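Local coordinates for dual function macrocyclase-peptidase POPB (Galerina marginata, PDB 5N4B), which cleaves peptide bonds after prolyl residues and macrocyclises toxin precursor peptides in the biosynthesis of the amanitin family, at residues A[372-377]-A[383-388]; A[34-39]-A[608-613]; A[462-467]-A[558-563]; A[204-209]-A[213-218]. The protein carries 1 engineered substitution. All coordinates share one frame; numbering follows the deposited sequence. Where two conformers were deposited one is given.

Contact 1. Residues A[372-377]-A[383-388]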
# COMPACT_ATOMS: atom_id res chain seq x y z
N TYR A 372 -8.02 22.19 -17.71
CA TYR A 372 -9.04 21.76 -16.78
C TYR A 372 -8.39 21.00 -15.63
O TYR A 372 -7.25 20.55 -15.69
CB TYR A 372 -10.08 20.86 -17.44
CG TYR A 372 -10.94 21.49 -18.49
CD1 TYR A 372 -10.47 21.71 -19.76
CD2 TYR A 372 -12.23 21.87 -18.19
CE1 TYR A 372 -11.29 22.32 -20.73
CE2 TYR A 372 -13.07 22.45 -19.13
CZ TYR A 372 -12.58 22.68 -20.41
OH TYR A 372 -13.38 23.26 -21.39
N PHE A 373 -9.14 20.84 -14.56
CA PHE A 373 -8.68 20.07 -13.42
C PHE A 373 -9.73 19.04 -13.06
O PHE A 373 -10.92 19.35 -13.03
CB PHE A 373 -8.35 20.95 -12.22
CG PHE A 373 -7.26 21.93 -12.49
CD1 PHE A 373 -5.95 21.56 -12.28
CD2 PHE A 373 -7.54 23.16 -13.01
CE1 PHE A 373 -4.92 22.44 -12.54
CE2 PHE A 373 -6.50 24.05 -13.25
CZ PHE A 373 -5.21 23.70 -13.03
N VAL A 374 -9.30 17.82 -12.77
CA VAL A 374 -10.16 16.74 -12.28
C VAL A 374 -9.76 16.51 -10.84
O VAL A 374 -8.57 16.38 -10.54
CB VAL A 374 -10.04 15.47 -13.13
CG1 VAL A 374 -11.06 14.43 -12.72
CG2 VAL A 374 -10.16 15.78 -14.64
N ALA A 375 -10.75 16.51 -9.92
CA ALA A 375 -10.50 16.42 -8.49
C ALA A 375 -11.29 15.26 -7.92
O ALA A 375 -12.44 15.06 -8.28
CB ALA A 375 -10.97 17.69 -7.79
N ILE A 376 -10.66 14.53 -7.01
CA ILE A 376 -11.34 13.50 -6.22
C ILE A 376 -11.36 13.99 -4.80
O ILE A 376 -10.30 14.29 -4.22
CB ILE A 376 -10.68 12.13 -6.35
CG1 ILE A 376 -10.87 11.63 -7.77
CG2 ILE A 376 -11.30 11.14 -5.32
CD1 ILE A 376 -10.06 10.41 -8.04
N TYR A 377 -12.57 14.09 -4.25
CA TYR A 377 -12.81 14.37 -2.84
C TYR A 377 -13.25 13.09 -2.16
O TYR A 377 -14.06 12.31 -2.70
CB TYR A 377 -13.91 15.40 -2.68
CG TYR A 377 -13.44 16.80 -2.89
CD1 TYR A 377 -12.86 17.48 -1.85
CD2 TYR A 377 -13.56 17.43 -4.11
CE1 TYR A 377 -12.39 18.79 -2.01
CE2 TYR A 377 -13.14 18.73 -4.27
CZ TYR A 377 -12.54 19.38 -3.22
OH TYR A 377 -12.09 20.66 -3.49
N ASP A 383 -15.38 8.29 -2.35
CA ASP A 383 -14.81 9.21 -3.31
C ASP A 383 -15.86 9.81 -4.24
O ASP A 383 -16.78 9.12 -4.71
CB ASP A 383 -13.71 8.52 -4.11
CG ASP A 383 -12.45 8.28 -3.31
OD1 ASP A 383 -12.24 8.90 -2.21
OD2 ASP A 383 -11.55 7.54 -3.80
N GLU A 384 -15.66 11.09 -4.55
CA GLU A 384 -16.51 11.87 -5.43
C GLU A 384 -15.61 12.56 -6.45
O GLU A 384 -14.55 13.08 -6.10
CB GLU A 384 -17.28 12.91 -4.65
CG GLU A 384 -18.05 12.34 -3.47
CD GLU A 384 -18.84 13.38 -2.68
OE1 GLU A 384 -18.72 14.60 -2.99
OE2 GLU A 384 -19.59 13.00 -1.77
N ILE A 385 -16.02 12.58 -7.71
CA ILE A 385 -15.19 13.08 -8.79
C ILE A 385 -15.81 14.33 -9.38
O ILE A 385 -16.99 14.33 -9.73
CB ILE A 385 -14.99 12.00 -9.87
CG1 ILE A 385 -14.50 10.67 -9.26
CG2 ILE A 385 -14.00 12.52 -10.91
CD1 ILE A 385 -15.55 9.62 -9.23
N TYR A 386 -15.01 15.39 -9.55
CA TYR A 386 -15.48 16.67 -10.09
C TYR A 386 -14.54 17.16 -11.18
O TYR A 386 -13.33 17.00 -11.09
CB TYR A 386 -15.59 17.76 -9.00
CG TYR A 386 -16.57 17.39 -7.92
CD1 TYR A 386 -16.17 16.66 -6.82
CD2 TYR A 386 -17.89 17.71 -8.03
CE1 TYR A 386 -17.08 16.30 -5.84
CE2 TYR A 386 -18.79 17.40 -7.05
CZ TYR A 386 -18.39 16.67 -5.97
OH TYR A 386 -19.34 16.30 -5.03
N LEU A 387 -15.12 17.86 -12.16
CA LEU A 387 -14.40 18.58 -13.20
C LEU A 387 -14.45 20.06 -12.87
O LEU A 387 -15.53 20.59 -12.57
CB LEU A 387 -15.04 18.29 -14.56
CG LEU A 387 -14.36 18.97 -15.72
CD1 LEU A 387 -12.96 18.43 -15.97
CD2 LEU A 387 -15.24 18.75 -16.97
N TYR A 388 -13.31 20.71 -12.94
CA TYR A 388 -13.14 22.15 -12.72
C TYR A 388 -12.57 22.82 -13.95
O TYR A 388 -11.75 22.25 -14.68
CB TYR A 388 -12.14 22.41 -11.60
CG TYR A 388 -12.67 22.17 -10.21
CD1 TYR A 388 -12.79 20.88 -9.69
CD2 TYR A 388 -13.07 23.22 -9.42
CE1 TYR A 388 -13.32 20.67 -8.44
CE2 TYR A 388 -13.58 23.01 -8.12
CZ TYR A 388 -13.68 21.72 -7.66
OH TYR A 388 -14.20 21.54 -6.40
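Tyr377 and Tyr386 bring their side chains across each other at about a right angle, Tyr386 CD1 lying 3.8 Å from Tyr377 CD2 at the edge of the Tyr377 ring and near its plane. Tyr388 reaches the same ring further out, its OH standing 3.7 Å from Tyr377 CE2. It has CG anti to the carbonyl carbon (chi1 -76°), which brings its CE1 against the methyl of Ala375. The hydroxyl of Tyr386 donates to Glu384 OE1 (2.7 Å), which it meets from above the carboxylate plane; Glu384 OE2 pairs with Arg379. This antiparallel hairpin supplies the two middle strands of a four-stranded blade in the seven-bladed propeller. Six backbone hydrogen bonds, from the Phe373–Tyr388 pair to the Tyr377–Glu384 pair, set its register. The other face of the hairpin is aliphatic. There Val374 and Ile385 lie side by side and point the same way, Val374 CG1 3.9 Å from Ile385 CG2, as do Ile376 and Ile385 through their CG1 atoms (4.0 Å). Leu387, with CG anti to its own nitrogen (chi1 -180°), sends CD1 to 4.0 Å from Tyr372 CB, and Ile408 of the next blade touches Val374 and Ile376.

Contact 2. Residues A[34-39]-A[608-613]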
# COMPACT_ATOMS: atom_id res chain seq x y z
N VAL A 34 14.32 -3.78 31.14
CA VAL A 34 13.35 -4.50 30.32
C VAL A 34 14.03 -5.78 29.85
O VAL A 34 14.85 -5.77 28.94
CB VAL A 34 12.91 -3.65 29.12
CG1 VAL A 34 11.92 -4.43 28.24
CG2 VAL A 34 12.26 -2.34 29.59
N PRO A 35 13.70 -6.92 30.45
CA PRO A 35 14.25 -8.19 29.94
C PRO A 35 13.80 -8.40 28.51
O PRO A 35 12.65 -8.13 28.17
CB PRO A 35 13.62 -9.24 30.86
CG PRO A 35 13.33 -8.48 32.15
CD PRO A 35 12.85 -7.13 31.65
N ASP A 36 14.71 -8.94 27.68
CA ASP A 36 14.41 -9.30 26.29
C ASP A 36 14.92 -10.72 26.07
O ASP A 36 15.89 -10.95 25.34
CB ASP A 36 15.00 -8.30 25.30
CG ASP A 36 14.27 -8.29 23.92
OD1 ASP A 36 13.02 -8.45 23.89
OD2 ASP A 36 14.94 -8.07 22.89
N PRO A 37 14.24 -11.71 26.67
CA PRO A 37 14.73 -13.09 26.61
C PRO A 37 14.72 -13.67 25.22
O PRO A 37 15.34 -14.72 25.00
CB PRO A 37 13.76 -13.85 27.54
CG PRO A 37 12.56 -12.99 27.61
CD PRO A 37 13.06 -11.57 27.51
N TYR A 38 13.98 -13.04 24.29
CA TYR A 38 13.92 -13.51 22.91
C TYR A 38 14.70 -12.59 21.96
O TYR A 38 14.46 -12.59 20.74
CB TYR A 38 12.46 -13.72 22.46
CG TYR A 38 11.73 -14.65 23.42
CD1 TYR A 38 12.19 -15.95 23.65
CD2 TYR A 38 10.61 -14.22 24.13
CE1 TYR A 38 11.55 -16.77 24.55
CE2 TYR A 38 9.98 -15.03 25.02
CZ TYR A 38 10.43 -16.29 25.24
OH TYR A 38 9.79 -17.10 26.18
N GLN A 39 15.66 -11.83 22.49
CA GLN A 39 16.51 -11.01 21.64
C GLN A 39 17.15 -11.83 20.54
O GLN A 39 17.35 -11.34 19.43
CB GLN A 39 17.58 -10.28 22.48
CG GLN A 39 18.50 -9.37 21.64
CD GLN A 39 19.57 -10.16 20.89
OE1 GLN A 39 20.09 -11.16 21.40
NE2 GLN A 39 19.88 -9.75 19.65
N LEU A 608 7.66 -2.39 20.07
CA LEU A 608 7.66 -0.94 19.89
C LEU A 608 8.79 -0.25 20.66
O LEU A 608 8.92 0.98 20.57
CB LEU A 608 6.33 -0.32 20.30
CG LEU A 608 5.17 -0.40 19.37
CD1 LEU A 608 4.01 0.41 19.95
CD2 LEU A 608 5.49 0.13 17.98
N LEU A 609 9.60 -1.00 21.41
CA LEU A 609 10.80 -0.43 22.01
C LEU A 609 12.01 -0.48 21.10
O LEU A 609 12.92 0.34 21.27
CB LEU A 609 11.14 -1.08 23.35
CG LEU A 609 10.10 -0.91 24.44
CD1 LEU A 609 10.56 -1.58 25.70
CD2 LEU A 609 9.80 0.54 24.69
N LYS A 610 12.03 -1.37 20.10
CA LYS A 610 13.20 -1.54 19.24
C LYS A 610 12.91 -1.36 17.75
O LYS A 610 13.81 -1.56 16.94
CB LYS A 610 13.87 -2.91 19.50
CG LYS A 610 14.41 -3.14 20.93
CD LYS A 610 15.24 -4.47 21.08
CE LYS A 610 16.53 -4.45 20.30
NZ LYS A 610 17.41 -5.66 20.57
N PHE A 611 11.70 -0.96 17.37
CA PHE A 611 11.35 -0.92 15.95
C PHE A 611 12.30 -0.01 15.16
O PHE A 611 12.53 -0.24 13.97
CB PHE A 611 9.90 -0.42 15.76
CG PHE A 611 9.71 1.06 16.12
CD1 PHE A 611 9.96 2.04 15.19
CD2 PHE A 611 9.33 1.45 17.39
CE1 PHE A 611 9.85 3.40 15.50
CE2 PHE A 611 9.24 2.79 17.72
CZ PHE A 611 9.47 3.77 16.77
N HIS A 612 12.82 1.04 15.79
CA HIS A 612 13.65 2.02 15.11
C HIS A 612 15.07 1.56 14.89
O HIS A 612 15.84 2.29 14.26
CB HIS A 612 13.61 3.35 15.85
CG HIS A 612 14.14 3.28 17.23
ND1 HIS A 612 13.73 2.33 18.14
CD2 HIS A 612 15.01 4.09 17.88
CE1 HIS A 612 14.37 2.51 19.28
NE2 HIS A 612 15.14 3.58 19.16
N LYS A 613 15.42 0.38 15.38
CA LYS A 613 16.77 -0.19 15.26
C LYS A 613 16.93 -1.12 14.07
O LYS A 613 18.02 -1.66 13.87
CB LYS A 613 17.13 -0.94 16.53
CG LYS A 613 17.10 -0.15 17.85
CD LYS A 613 17.94 1.05 17.79
CE LYS A 613 18.31 1.56 19.18
NZ LYS A 613 19.48 2.46 19.03
O HOH W 1 17.07 -6.49 23.04
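Val34 and Leu609 reach toward each other tip to tip, methyl CG1 of the valine 4.1 Å from methyl CD1 of the leucine. This is the closely packed end of the contact. Tyr24 and His643 touch both residues, and Phe633 and Ile636 back the leucine, so that the two branched tips sit among aromatic and aliphatic neighbours. The torsions bring them there: Val34 holds CG1 anti to its nitrogen (chi1 178°), and Leu609 has a fully extended chi2 of -180° that carries CD1 out to the meeting point.

One or two residues along, the fit becomes polar and watery. Asp36 and Lys610 approach from opposite directions, but their charged atoms stop short of a salt bridge, with Asp36 OD2 4.2 Å from Lys610 NZ. A water bridges them, donating to Asp36 OD2 at 2.7 Å and accepting from Lys610 NZ at 2.6 Å. Each charge also has a direct partner elsewhere, Lys672 for Asp36 and Glu42 for Lys610. The lysine chain bends at chi3 (67°), and its NZ ends 4.0 Å from CG of Gln39, whose side chain it crosses at about a right angle. Gln39 NE2 in turn bonds Glu42 OE1, so Glu42 serves both polar ends on this partly exposed side.

The type I turn from Asp36 to Gln39 follows the N-terminal hairpin of strands 21-26 and 30-35. Bringing this early part of the chain against a loop of the alpha/beta-hydrolase domain is characteristic of prolyl oligopeptidases, in which the chain ahead of the propeller joins the C-terminal part in building the catalytic domain.

Contact 3. Residues A[462-467]-A[558-563]; sequences TQVWYE and AQFLVK
The hydroxyl of Tyr466, the residue whose CB rests on the Phe560 ring, is hydrogen-bonded to the backbone oxygen of Asp553, so that this side chain meets helix 548-563 through carbon as well as through a hydrogen bond. The setting is the alpha/beta-hydrolase fold: strand 459-467 is an outermost strand of the eight-stranded mixed sheet, and the helix packs across it with the short segment axes 9.0 Å apart and at 113°.

Phe560 carries nearly all of the interface from the helix side. With CG anti to the backbone N, its ring projects from the helix toward the strand. Tyr466 CB then lies over one ring face, offset toward the rim, 3.6 Å from the centroid and 21° off the ring normal: a CH-pi contact. The tyrosine has its CG in the crowded position between its own backbone nitrogen and carbonyl carbon (chi1 68°), which turns the phenol away from the phenylalanine and along the helix, where Ala556 and Ala557 touch it. The two aromatic rings meet obliquely, their centroids 5.8 Å apart.

Other residues also touch the Phe560 ring. Met476 of the neighbouring strand 473-481 does so, and the ring of Tyr566 meets it at a shallow angle while also touching Val464. The backbone oxygen of Trp465 approaches obliquely, 3.8 Å from Phe560 CZ. From the same strand Val464 crosses the ring at a slant, its methyl CG2 3.8 Å from Phe560 CE2.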
# COMPACT_ATOMS: atom_id res chain seq x y z
N THR A 462 -22.86 -0.90 3.55
CA THR A 462 -23.45 0.26 4.22
C THR A 462 -22.39 0.85 5.14
O THR A 462 -21.37 0.22 5.42
CB THR A 462 -24.68 -0.05 5.06
OG1 THR A 462 -24.33 -1.01 6.08
CG2 THR A 462 -25.82 -0.59 4.17
N GLN A 463 -22.63 2.05 5.61
CA GLN A 463 -21.76 2.71 6.55
C GLN A 463 -22.57 3.05 7.79
O GLN A 463 -23.65 3.66 7.70
CB GLN A 463 -21.16 3.96 5.92
CG GLN A 463 -20.14 4.68 6.79
CD GLN A 463 -19.55 5.84 6.02
OE1 GLN A 463 -20.27 6.76 5.62
NE2 GLN A 463 -18.28 5.79 5.81
N VAL A 464 -22.07 2.62 8.93
CA VAL A 464 -22.68 2.90 10.22
C VAL A 464 -21.69 3.70 11.07
O VAL A 464 -20.51 3.80 10.76
CB VAL A 464 -23.11 1.61 10.93
CG1 VAL A 464 -24.08 0.86 10.09
CG2 VAL A 464 -21.94 0.74 11.29
N TRP A 465 -22.19 4.35 12.12
CA TRP A 465 -21.35 5.14 13.01
C TRP A 465 -21.44 4.58 14.42
O TRP A 465 -22.52 4.21 14.88
CB TRP A 465 -21.75 6.62 13.00
CG TRP A 465 -21.56 7.29 11.69
CD1 TRP A 465 -22.34 7.17 10.58
CD2 TRP A 465 -20.51 8.17 11.36
NE1 TRP A 465 -21.81 7.91 9.56
CE2 TRP A 465 -20.70 8.57 10.03
CE3 TRP A 465 -19.43 8.68 12.06
CZ2 TRP A 465 -19.80 9.47 9.39
CZ3 TRP A 465 -18.58 9.56 11.47
CH2 TRP A 465 -18.77 9.95 10.13
N TYR A 466 -20.30 4.52 15.08
CA TYR A 466 -20.21 4.07 16.47
C TYR A 466 -19.39 5.08 17.26
O TYR A 466 -18.77 5.98 16.71
CB TYR A 466 -19.62 2.65 16.59
CG TYR A 466 -18.16 2.55 16.22
CD1 TYR A 466 -17.74 2.42 14.90
CD2 TYR A 466 -17.18 2.56 17.20
CE1 TYR A 466 -16.40 2.33 14.58
CE2 TYR A 466 -15.86 2.46 16.87
CZ TYR A 466 -15.47 2.34 15.58
OH TYR A 466 -14.13 2.23 15.28
N GLU A 467 -19.36 4.92 18.57
CA GLU A 467 -18.70 5.86 19.46
C GLU A 467 -17.51 5.18 20.12
O GLU A 467 -17.62 4.05 20.62
CB GLU A 467 -19.67 6.32 20.55
CG GLU A 467 -19.18 7.43 21.41
CD GLU A 467 -20.25 7.92 22.38
OE1 GLU A 467 -21.41 8.02 21.95
OE2 GLU A 467 -19.91 8.22 23.54
N ALA A 558 -15.46 -3.53 17.46
CA ALA A 558 -15.81 -4.93 17.67
C ALA A 558 -16.88 -5.07 18.73
O ALA A 558 -17.80 -5.88 18.59
CB ALA A 558 -14.55 -5.72 18.05
N GLN A 559 -16.80 -4.24 19.77
CA GLN A 559 -17.82 -4.26 20.82
C GLN A 559 -19.16 -3.82 20.26
O GLN A 559 -20.20 -4.40 20.58
CB GLN A 559 -17.36 -3.37 21.98
CG GLN A 559 -16.13 -3.93 22.68
CD GLN A 559 -15.54 -3.02 23.71
OE1 GLN A 559 -15.44 -1.80 23.53
NE2 GLN A 559 -15.11 -3.61 24.80
N PHE A 560 -19.15 -2.81 19.39
CA PHE A 560 -20.37 -2.30 18.76
C PHE A 560 -21.02 -3.33 17.86
O PHE A 560 -22.25 -3.46 17.84
CB PHE A 560 -19.99 -1.04 17.96
CG PHE A 560 -21.07 -0.51 17.04
CD1 PHE A 560 -22.01 0.36 17.50
CD2 PHE A 560 -21.13 -0.89 15.73
CE1 PHE A 560 -22.99 0.87 16.64
CE2 PHE A 560 -22.12 -0.39 14.89
CZ PHE A 560 -23.02 0.48 15.37
N LEU A 561 -20.22 -4.08 17.10
CA LEU A 561 -20.79 -5.10 16.21
C LEU A 561 -21.62 -6.09 17.01
O LEU A 561 -22.68 -6.51 16.56
CB LEU A 561 -19.69 -5.83 15.46
CG LEU A 561 -18.94 -5.03 14.40
CD1 LEU A 561 -17.80 -5.84 13.86
CD2 LEU A 561 -19.84 -4.60 13.30
N VAL A 562 -21.13 -6.48 18.18
CA VAL A 562 -21.86 -7.45 19.00
C VAL A 562 -23.03 -6.78 19.71
O VAL A 562 -24.15 -7.29 19.70
CB VAL A 562 -20.89 -8.13 19.97
CG1 VAL A 562 -21.66 -9.02 20.94
CG2 VAL A 562 -19.86 -8.96 19.23
N LYS A 563 -22.79 -5.61 20.32
CA LYS A 563 -23.85 -4.96 21.11
C LYS A 563 -25.07 -4.66 20.25
O LYS A 563 -26.22 -4.83 20.70
CB LYS A 563 -23.28 -3.70 21.75
CG LYS A 563 -24.26 -2.89 22.63
CD LYS A 563 -24.49 -3.58 23.91
CE LYS A 563 -25.29 -2.66 24.84
NZ LYS A 563 -25.92 -3.45 25.95

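Contact 4. Residues A[204-209]-A[213-218]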
# COMPACT_ATOMS: atom_id res chain seq x y z
N SER A 204 11.56 5.63 -4.75
CA SER A 204 11.04 6.76 -5.52
C SER A 204 10.34 6.25 -6.77
O SER A 204 10.34 5.06 -7.06
CB SER A 204 12.13 7.79 -5.90
OG SER A 204 12.87 7.42 -7.09
N THR A 205 9.70 7.18 -7.46
CA THR A 205 9.17 6.96 -8.80
C THR A 205 10.30 7.11 -9.83
O THR A 205 11.42 7.54 -9.51
CB THR A 205 8.06 7.99 -9.07
OG1 THR A 205 8.51 9.29 -8.73
CG2 THR A 205 6.82 7.65 -8.24
N ILE A 206 10.00 6.75 -11.08
CA ILE A 206 10.84 7.04 -12.23
C ILE A 206 10.23 8.23 -12.94
O ILE A 206 9.07 8.17 -13.38
CB ILE A 206 10.90 5.83 -13.18
CG1 ILE A 206 11.56 4.63 -12.50
CG2 ILE A 206 11.58 6.18 -14.48
CD1 ILE A 206 11.46 3.37 -13.22
N ILE A 207 11.02 9.32 -13.10
CA ILE A 207 10.52 10.59 -13.62
C ILE A 207 11.32 11.00 -14.85
O ILE A 207 12.45 11.47 -14.75
CB ILE A 207 10.56 11.68 -12.55
CG1 ILE A 207 9.68 11.29 -11.37
CG2 ILE A 207 10.13 13.02 -13.11
CD1 ILE A 207 8.21 11.28 -11.65
N TRP A 208 10.75 10.84 -16.03
CA TRP A 208 11.41 11.27 -17.24
C TRP A 208 11.44 12.78 -17.35
O TRP A 208 10.49 13.48 -16.98
CB TRP A 208 10.67 10.75 -18.46
CG TRP A 208 10.84 9.25 -18.73
CD1 TRP A 208 10.06 8.23 -18.22
CD2 TRP A 208 11.82 8.63 -19.57
NE1 TRP A 208 10.53 7.01 -18.68
CE2 TRP A 208 11.60 7.23 -19.50
CE3 TRP A 208 12.88 9.10 -20.36
CZ2 TRP A 208 12.35 6.32 -20.20
CZ3 TRP A 208 13.65 8.17 -21.05
CH2 TRP A 208 13.40 6.81 -20.97
N THR A 209 12.52 13.30 -17.93
CA THR A 209 12.50 14.65 -18.42
C THR A 209 11.66 14.71 -19.70
O THR A 209 11.50 13.71 -20.43
CB THR A 209 13.91 15.18 -18.62
OG1 THR A 209 14.69 14.26 -19.40
CG2 THR A 209 14.60 15.43 -17.28
N LYS A 213 15.15 12.41 -22.82
CA LYS A 213 16.55 12.02 -22.91
C LYS A 213 16.97 11.12 -21.75
O LYS A 213 18.00 10.46 -21.83
CB LYS A 213 17.43 13.28 -22.90
CG LYS A 213 17.24 14.19 -24.11
CD LYS A 213 18.20 15.36 -24.02
CE LYS A 213 18.21 16.20 -25.30
NZ LYS A 213 18.94 17.49 -25.01
N GLY A 214 16.21 11.12 -20.67
CA GLY A 214 16.63 10.41 -19.48
C GLY A 214 15.57 10.54 -18.42
O GLY A 214 14.54 11.19 -18.61
N PHE A 215 15.89 9.99 -17.26
CA PHE A 215 14.97 10.00 -16.15
C PHE A 215 15.66 10.13 -14.81
O PHE A 215 16.82 9.74 -14.63
CB PHE A 215 14.08 8.74 -16.14
CG PHE A 215 14.83 7.44 -16.19
CD1 PHE A 215 15.36 6.89 -15.03
CD2 PHE A 215 15.01 6.77 -17.38
CE1 PHE A 215 16.08 5.69 -15.07
CE2 PHE A 215 15.73 5.59 -17.41
CZ PHE A 215 16.27 5.07 -16.26
N LEU A 216 14.94 10.70 -13.89
CA LEU A 216 15.37 10.81 -12.51
C LEU A 216 14.88 9.61 -11.73
O LEU A 216 13.78 9.10 -11.96
CB LEU A 216 14.85 12.09 -11.84
CG LEU A 216 15.45 13.36 -12.47
CD1 LEU A 216 14.48 13.99 -13.40
CD2 LEU A 216 15.92 14.29 -11.48
N TYR A 217 15.69 9.19 -10.76
CA TYR A 217 15.45 8.03 -9.91
C TYR A 217 16.29 8.18 -8.64
O TYR A 217 17.38 8.75 -8.67
CB TYR A 217 15.80 6.74 -10.65
CG TYR A 217 17.28 6.56 -10.85
CD1 TYR A 217 17.98 7.25 -11.85
CD2 TYR A 217 17.99 5.78 -9.98
CE1 TYR A 217 19.34 7.12 -11.97
CE2 TYR A 217 19.37 5.66 -10.09
CZ TYR A 217 20.04 6.35 -11.07
OH TYR A 217 21.43 6.24 -11.16
N GLN A 218 15.77 7.64 -7.54
CA GLN A 218 16.50 7.63 -6.28
C GLN A 218 17.31 6.35 -6.16
O GLN A 218 16.81 5.25 -6.38
CB GLN A 218 15.56 7.75 -5.10
CG GLN A 218 16.32 7.72 -3.76
CD GLN A 218 15.42 8.12 -2.65
OE1 GLN A 218 15.55 9.21 -2.11
NE2 GLN A 218 14.44 7.29 -2.32
O HOH W 2 12.55 10.20 -9.36
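Trp208 offers a face of its indole to the edge of the Phe215 ring, an edge-to-face pair whose planes stand at 68° with the six-membered-ring centroids 5.2 Å apart. The two belong to a beta hairpin, strands 207-208 and 214-219, that opens a four-stranded blade of the seven-bladed propeller. They form a non-hydrogen-bonded antiparallel pair, and Phe215 touches the indole twice: CD2 comes 3.9 Å from Trp208 CZ2 toward the rim, and CB lies over the five-membered ring as a CH-pi contact. Phe215 holds CG between its backbone nitrogen and carbonyl carbon (chi1 53°), which sets the ring edge-on to the indole and alongside Ile206, whose CG2 is 3.9 Å from Phe215 CD1. Trp208 NE1 is hydrogen-bonded to the backbone oxygen of Lys150 in the preceding blade, which helps fix the indole's rotation.

Ile207 and Leu216 occupy the other face, joined by two backbone hydrogen bonds, the shorter from Leu216 N to Ile207 O at 2.7 Å. The side chains of Thr209 and Leu216 cross at about a right angle, Thr209 CG2 4.1 Å from Leu216 CD1. On the Ser204 side of Ile207 the regular ladder gives way to side-chain and water bridges. A water donates to Thr205 O and, weakly, to Leu216 O. In place of the expected backbone acceptor, Ser204 OG takes the bond from Gln218 N at 2.9 Å while donating to Thr205 O at 2.8 Å.

How the contacts relate
Contacts 1 and 4 are hairpins of two different propeller blades, their centres 27 Å apart and their nearest atoms about 17 Å apart. Contact 3 belongs to the hydrolase sheet, yet its nearest atoms come within about 9 Å of contact 1, across the boundary between the domains. Contact 2 spans the sequence most widely: its two segments enclose all three other contacts along the chain, and it lies 46 Å from contact 1, centre to centre, on the opposite side of the chain's centre. Contact 4 has a place near the catalytic residues, the side chain of Gln218 being about 9 Å from that of His699, a member of the charge relay system; the other contacts lie away from it.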